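Local atomic coordinates of beta subunit of photoactivated adenylyl cyclase (Beggiatoa sp. PS, PDB entry 5M2A), a protein that probably converts ATP into cyclic AMP in response to blue light, sensed by a flavin-binding BLUF domain coupled to a nucleotide cyclase domain. Residues R89-P92 and N93-M96; D337-Q340 and I341-L344. One frame throughout, in Å; residues are numbered along the deposited sequence.

How the contacts relate
The two contacts share no secondary-structure element: contact 1 lies in the loop between strands 77-83 and 97-100 of the flavin-binding BLUF region, contact 2 at the start of helix 338-349 near the C-terminus. Their centres are about 66 Å apart, on opposite sides of the chain's centre. Contact 1 is partly buried, with Phe91 enclosed and the turn residues Pro92 and Asn93 exposed; contact 2 is a surface contact with no buried residue. The chemistry follows the setting. In 89-96 one backbone bond closes a turn beneath an aromatic pair that also meets the second subunit, whereas 337-344 relies on repeated helical backbone bonds and an aspartate cap.

Contact 1: R89-P92 and N93-M96; sequences RMFP and NWAM
Phe91 and Trp94 each hold CG anti to the carbonyl carbon (chi1 -49° and -61°), which lifts both rings from the same side of the turn and sets them next to each other. Their planes are nearly parallel, 9° apart, but slid so far that they barely overlap, with 5.5 Å between the Phe91 ring centroid and that of the Trp94 six-membered ring. The closest touch between the side chains is Phe91 CD1 to Trp94 CZ3 at 3.5 Å, and Phe91 CB comes within 3.8 Å of Trp94 CE3. One face of the Phe91 ring carries Met90 CB, offset toward the rim. Beneath the rings, Trp94 N donates an almost straight hydrogen bond of 3.1 Å to Phe91 O; it closes a type I beta turn with Pro92 and Asn93 at its corners. The same loop holds Met96, which touches the flavin mononucleotide. Phe91 also packs on Val42 and Ile53, and on Pro111 of the second subunit, while Trp94 meets Met108 of that subunit and forms a cation-pi pair with Lys97. A serine in place of Phe91 would probably leave the six-membered ring of Trp94 without its aromatic neighbour and open a gap beside Val42. One backbone bond thus closes the turn, while the two rings add a barely overlapping apolar contact, extended by packing on Val42 and the second subunit.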
# COMPACT_ATOMS: atom_id res chain seq x y z
N ARG A 89 -23.82 -25.64 -11.07
CA ARG A 89 -23.72 -25.45 -9.64
C ARG A 89 -22.56 -26.26 -9.08
O ARG A 89 -22.31 -27.39 -9.51
CB ARG A 89 -25.01 -25.86 -8.94
CG ARG A 89 -26.16 -24.90 -9.13
CD ARG A 89 -27.41 -25.42 -8.45
NE ARG A 89 -28.58 -24.59 -8.74
CZ ARG A 89 -28.98 -23.58 -7.98
NH1 ARG A 89 -28.30 -23.26 -6.88
NH2 ARG A 89 -30.05 -22.87 -8.33
N MET A 90 -21.85 -25.67 -8.12
CA MET A 90 -20.76 -26.38 -7.46
C MET A 90 -21.27 -27.37 -6.42
O MET A 90 -20.66 -28.42 -6.21
CB MET A 90 -19.81 -25.37 -6.81
CG MET A 90 -18.37 -25.81 -6.77
SD MET A 90 -17.30 -24.51 -6.15
CE MET A 90 -15.71 -25.19 -6.61
N PHE A 91 -22.38 -27.06 -5.76
CA PHE A 91 -22.93 -27.87 -4.67
C PHE A 91 -24.42 -28.07 -4.89
O PHE A 91 -25.25 -27.64 -4.08
CB PHE A 91 -22.64 -27.22 -3.32
CG PHE A 91 -21.21 -26.82 -3.16
CD1 PHE A 91 -20.24 -27.77 -2.88
CD2 PHE A 91 -20.82 -25.50 -3.32
CE1 PHE A 91 -18.91 -27.41 -2.75
CE2 PHE A 91 -19.49 -25.14 -3.19
CZ PHE A 91 -18.54 -26.09 -2.90
N PRO A 92 -24.80 -28.76 -5.97
CA PRO A 92 -26.22 -28.83 -6.35
C PRO A 92 -27.11 -29.48 -5.31
O PRO A 92 -28.33 -29.27 -5.34
CB PRO A 92 -26.19 -29.65 -7.65
CG PRO A 92 -24.96 -30.49 -7.53
CD PRO A 92 -23.96 -29.63 -6.81
N ASN A 93 -26.55 -30.27 -4.40
CA ASN A 93 -27.35 -31.04 -3.44
C ASN A 93 -27.41 -30.40 -2.06
O ASN A 93 -28.06 -30.95 -1.17
CB ASN A 93 -26.80 -32.46 -3.32
CG ASN A 93 -26.73 -33.18 -4.66
OD1 ASN A 93 -27.70 -33.20 -5.42
ND2 ASN A 93 -25.58 -33.76 -4.95
N TRP A 94 -26.76 -29.26 -1.86
CA TRP A 94 -26.68 -28.62 -0.55
C TRP A 94 -27.31 -27.24 -0.62
O TRP A 94 -26.70 -26.30 -1.14
CB TRP A 94 -25.23 -28.51 -0.08
CG TRP A 94 -24.51 -29.81 0.08
CD1 TRP A 94 -25.07 -31.05 0.25
CD2 TRP A 94 -23.09 -30.01 0.08
NE1 TRP A 94 -24.08 -32.00 0.36
CE2 TRP A 94 -22.86 -31.38 0.26
CE3 TRP A 94 -22.00 -29.15 -0.06
CZ2 TRP A 94 -21.57 -31.92 0.30
CZ3 TRP A 94 -20.72 -29.68 -0.02
CH2 TRP A 94 -20.52 -31.05 0.17
N ALA A 95 -28.53 -27.10 -0.10
CA ALA A 95 -29.12 -25.77 0.06
C ALA A 95 -28.18 -24.86 0.85
O ALA A 95 -27.92 -23.72 0.46
CB ALA A 95 -30.48 -25.88 0.74
N MET A 96 -27.67 -25.37 1.97
CA MET A 96 -26.56 -24.73 2.68
C MET A 96 -25.91 -25.74 3.62
O MET A 96 -26.46 -26.06 4.68
CB MET A 96 -27.04 -23.51 3.47
CG MET A 96 -25.92 -22.76 4.18
SD MET A 96 -24.43 -22.55 3.18
CE MET A 96 -25.07 -21.68 1.76

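Contact 2: D337-Q340 and I341-L344; sequences DTLQ and ITQL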
# COMPACT_ATOMS: atom_id res chain seq x y z
N ASP A 337 -3.36 31.82 16.35
CA ASP A 337 -2.37 32.30 15.39
C ASP A 337 -1.36 31.19 15.15
O ASP A 337 -0.77 30.67 16.10
CB ASP A 337 -1.68 33.56 15.90
CG ASP A 337 -0.62 34.06 14.94
OD1 ASP A 337 -0.98 34.79 14.00
OD2 ASP A 337 0.57 33.71 15.13
N THR A 338 -1.14 30.85 13.87
CA THR A 338 -0.34 29.67 13.55
C THR A 338 1.10 29.81 14.03
O THR A 338 1.67 28.87 14.60
CB THR A 338 -0.38 29.38 12.05
OG1 THR A 338 -1.74 29.21 11.64
CG2 THR A 338 0.38 28.10 11.73
N LEU A 339 1.72 30.97 13.82
CA LEU A 339 3.08 31.17 14.31
C LEU A 339 3.14 31.02 15.82
O LEU A 339 4.06 30.39 16.36
CB LEU A 339 3.61 32.54 13.89
CG LEU A 339 5.08 32.77 14.22
CD1 LEU A 339 5.94 31.77 13.47
CD2 LEU A 339 5.49 34.19 13.90
N GLN A 340 2.18 31.60 16.54
CA GLN A 340 2.20 31.46 17.99
C GLN A 340 2.05 30.01 18.42
O GLN A 340 2.61 29.59 19.43
CB GLN A 340 1.11 32.32 18.63
CG GLN A 340 1.38 33.81 18.55
CD GLN A 340 0.44 34.62 19.42
OE1 GLN A 340 -0.67 34.18 19.74
NE2 GLN A 340 0.87 35.82 19.80
N ILE A 341 1.31 29.21 17.64
CA ILE A 341 1.10 27.82 18.01
C ILE A 341 2.35 26.99 17.77
O ILE A 341 2.71 26.15 18.60
CB ILE A 341 -0.12 27.26 17.27
CG1 ILE A 341 -1.39 27.88 17.85
CG2 ILE A 341 -0.17 25.75 17.38
CD1 ILE A 341 -1.61 27.59 19.32
N THR A 342 3.05 27.20 16.65
CA THR A 342 4.28 26.46 16.41
C THR A 342 5.35 26.81 17.44
O THR A 342 6.16 25.96 17.81
CB THR A 342 4.80 26.73 15.00
OG1 THR A 342 5.07 28.13 14.84
CG2 THR A 342 3.78 26.29 13.96
N GLN A 343 5.35 28.07 17.93
CA GLN A 343 6.26 28.46 19.00
C GLN A 343 5.86 27.81 20.32
O GLN A 343 6.73 27.44 21.12
CB GLN A 343 6.25 29.98 19.18
CG GLN A 343 6.72 30.81 18.00
CD GLN A 343 6.52 32.30 18.26
OE1 GLN A 343 6.25 32.71 19.39
NE2 GLN A 343 6.65 33.11 17.22
N LEU A 344 4.56 27.74 20.60
CA LEU A 344 4.07 27.06 21.79
C LEU A 344 4.43 25.58 21.77
O LEU A 344 4.81 25.01 22.80
CB LEU A 344 2.56 27.24 21.90
CG LEU A 344 1.87 26.44 23.02
CD1 LEU A 344 2.10 27.12 24.36
CD2 LEU A 344 0.39 26.29 22.73
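Ile341 packs back against the turn that precedes it, its CG1 resting 3.4 Å from Asp337 O. The same carbonyl oxygen accepts a 3.0 Å hydrogen bond from Ile341 N; a second, weak bond runs from Ile341 N to Thr338 O. With CG1 beside the backbone N (chi1 -72°), the side chain of Ile341 leans toward Asp337, and it also packs on Leu162, Tyr246 and Tyr336 of neighbouring loops. Gln340 contributes through its backbone. Its N donates to Asp337 OD2 at 3.0 Å, meeting the anti lone pair of the carboxylate, and its O receives Leu344 N at 2.9 Å. Leu339 meets the residue one turn on: its O accepts from Gln343 N at 3.1 Å, and its branch point CG lies 3.4 Å from Gln343 NE2, where the extended glutamine side chain and the leucine side chain cross at a slant. Thr342 N bonds to Thr338 O at 3.0 Å, and Thr338 OG1 is held by Lys334. The carboxylate of Asp337 thus takes up an amide N-H that the first turn cannot pair within the helix, and its negative charge probably interacts favourably with the helix dipole. An aspartate N-cap followed by successive i to i+4 bonds is the classical start of an alpha helix, here the C-terminal helix 338-349.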